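Local atomic coordinates of putative uncharacterized protein (Pyrococcus furiosus, PDB entry 3VR0), a protein that probably acts as a proteasome activator, being an archaeal homolog of proteasome assembly chaperones of the PAC2 family. Residues 51-56 and 226-231. Residues are numbered along the deposited sequence; the frame is centred on the assembly and turned at random.
Sequences EHLIQE and AVLSAV
Leu-228 and His-52 both carry CG opposite the backbone N (chi1 -173° and -172°), and these two extended first torsions bring the leucine fork and the imidazole together between two helices packed on one face of the mixed sheet in the α/β fold of this PAC2-family protein. Helix 45-57 rests over strand 102-107 and helix 221-235 over strand 137-145; strand 34-37 runs between those two in the sheet. The closest CA atoms, those of Leu-53 and Leu-228, are 7.8 Å apart, and the two segments bury only 140 Å² between them, nearly all of it through three side chains. Leu-228 reaches across and divides its two methyls. Leu-228 CD1 lies 4.1 Å from Leu-53 CB, and the Leu-53 side chain also packs on Ile-104 of strand 102-107. Val-231, one turn after Leu-228, also has its CB directed toward helix 45-57, but stays a little farther off and packs on Ile-139 and Met-141. The side chains of His-52 and Leu-228 cross at about a right angle. Glu-56, one turn along the same helix as His-52, lays its CG over one face of the imidazole, 3.4 Å above the plane and displaced toward the rim. The ring's polar end is engaged outside the pair: NE2 is hydrogen-bonded to the carbonyl O of Asp-240, just ahead of helix 242-256, which limits rotation of the imidazole and satisfies a buried nitrogen. Ala-243 and Leu-244 of that helix also touch His-52, joining a third helix to the packing. The remaining methyl of Leu-228, CD2, approaches the imidazole at its edge, close to the ring plane, and lies 3.7 Å from His-52 CD2.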
loop_
_atom_site.group_PDB
_atom_site.type_symbol
_atom_site.label_atom_id
_atom_site.label_comp_id
_atom_site.label_asym_id
_atom_site.label_seq_id
_atom_site.Cartn_x
_atom_site.Cartn_y
_atom_site.Cartn_z
ATOM N N GLU C 51 19.754 -14.749 19.505
ATOM C CA GLU C 51 20.538 -15.858 18.949
ATOM C C GLU C 51 21.550 -16.398 19.955
ATOM O O GLU C 51 21.771 -17.616 20.046
ATOM C CB GLU C 51 21.265 -15.469 17.689
ATOM C CG GLU C 51 20.340 -15.313 16.477
ATOM C CD GLU C 51 21.113 -14.846 15.267
ATOM O OE1 GLU C 51 22.120 -14.126 15.441
ATOM O OE2 GLU C 51 20.753 -15.228 14.143
ATOM N N HIS C 52 22.148 -15.496 20.717
ATOM C CA HIS C 52 23.104 -15.913 21.709
ATOM C C HIS C 52 22.379 -16.676 22.801
ATOM O O HIS C 52 22.883 -17.674 23.305
ATOM C CB HIS C 52 23.859 -14.734 22.321
ATOM C CG HIS C 52 24.980 -15.168 23.203
ATOM N ND1 HIS C 52 25.994 -15.993 22.757
ATOM C CD2 HIS C 52 25.233 -14.935 24.510
ATOM C CE1 HIS C 52 26.831 -16.237 23.750
ATOM N NE2 HIS C 52 26.401 -15.595 24.821
ATOM N N LEU C 53 21.187 -16.204 23.158
ATOM C CA LEU C 53 20.396 -16.889 24.160
ATOM C C LEU C 53 19.950 -18.268 23.652
ATOM O O LEU C 53 20.067 -19.250 24.373
ATOM C CB LEU C 53 19.237 -16.039 24.654
ATOM C CG LEU C 53 18.358 -16.574 25.782
ATOM C CD1 LEU C 53 19.119 -16.690 27.144
ATOM C CD2 LEU C 53 17.159 -15.634 25.899
ATOM N N ILE C 54 19.489 -18.351 22.412
ATOM C CA ILE C 54 19.165 -19.640 21.810
ATOM C C ILE C 54 20.334 -20.613 21.998
ATOM O O ILE C 54 20.141 -21.737 22.491
ATOM C CB ILE C 54 18.862 -19.558 20.277
ATOM C CG1 ILE C 54 17.710 -18.584 19.930
ATOM C CG2 ILE C 54 18.678 -20.931 19.663
ATOM C CD1 ILE C 54 16.557 -18.813 20.589
ATOM N N GLN C 55 21.514 -20.181 21.544
ATOM C CA GLN C 55 22.730 -21.024 21.539
ATOM C C GLN C 55 23.166 -21.492 22.901
ATOM O O GLN C 55 23.415 -22.656 23.070
ATOM C CB GLN C 55 23.918 -20.341 20.859
ATOM C CG GLN C 55 23.737 -20.156 19.384
ATOM C CD GLN C 55 23.445 -21.481 18.679
ATOM O OE1 GLN C 55 22.381 -21.641 18.051
ATOM N NE2 GLN C 55 24.386 -22.450 18.789
ATOM N N GLU C 56 23.238 -20.586 23.865
ATOM C CA GLU C 56 23.729 -20.941 25.196
ATOM C C GLU C 56 22.757 -21.831 25.969
ATOM O O GLU C 56 23.172 -22.618 26.812
ATOM C CB GLU C 56 24.066 -19.690 25.997
ATOM C CG GLU C 56 25.194 -18.867 25.340
ATOM C CD GLU C 56 26.463 -19.717 25.117
ATOM O OE1 GLU C 56 26.861 -20.398 26.076
ATOM O OE2 GLU C 56 27.034 -19.716 23.994
ATOM N N ALA C 226 24.744 -6.154 26.749
ATOM C CA ALA C 226 24.132 -5.410 27.835
ATOM C C ALA C 226 22.650 -5.705 27.981
ATOM O O ALA C 226 22.132 -5.842 29.097
ATOM C CB ALA C 226 24.347 -3.938 27.634
ATOM N N VAL C 227 21.944 -5.774 26.851
ATOM C CA VAL C 227 20.497 -6.065 26.895
ATOM C C VAL C 227 20.283 -7.479 27.462
ATOM O O VAL C 227 19.432 -7.698 28.312
ATOM C CB VAL C 227 19.864 -5.933 25.473
ATOM C CG1 VAL C 227 18.466 -6.542 25.437
ATOM C CG2 VAL C 227 19.825 -4.432 25.043
ATOM N N LEU C 228 21.075 -8.414 26.978
ATOM C CA LEU C 228 20.931 -9.817 27.342
ATOM C C LEU C 228 21.345 -10.096 28.802
ATOM O O LEU C 228 20.809 -11.039 29.422
ATOM C CB LEU C 228 21.741 -10.702 26.399
ATOM C CG LEU C 228 21.444 -12.174 26.679
ATOM C CD1 LEU C 228 19.911 -12.456 26.505
ATOM C CD2 LEU C 228 22.284 -13.020 25.796
ATOM N N SER C 229 22.290 -9.289 29.333
ATOM C CA SER C 229 22.617 -9.297 30.771
ATOM C C SER C 229 21.424 -8.840 31.600
ATOM O O SER C 229 21.119 -9.390 32.687
ATOM C CB SER C 229 23.841 -8.394 31.066
ATOM O OG SER C 229 24.963 -8.840 30.318
ATOM N N ALA C 230 20.723 -7.822 31.103
ATOM C CA ALA C 230 19.555 -7.379 31.850
ATOM C C ALA C 230 18.472 -8.455 31.814
ATOM O O ALA C 230 17.879 -8.762 32.842
ATOM C CB ALA C 230 19.028 -6.046 31.336
ATOM N N VAL C 231 18.207 -9.014 30.629
ATOM C CA VAL C 231 17.174 -10.042 30.478
ATOM C C VAL C 231 17.533 -11.335 31.278
ATOM O O VAL C 231 16.750 -11.760 32.090
ATOM C CB VAL C 231 16.976 -10.410 29.009
ATOM C CG1 VAL C 231 16.055 -11.676 28.893
ATOM C CG2 VAL C 231 16.467 -9.218 28.211
#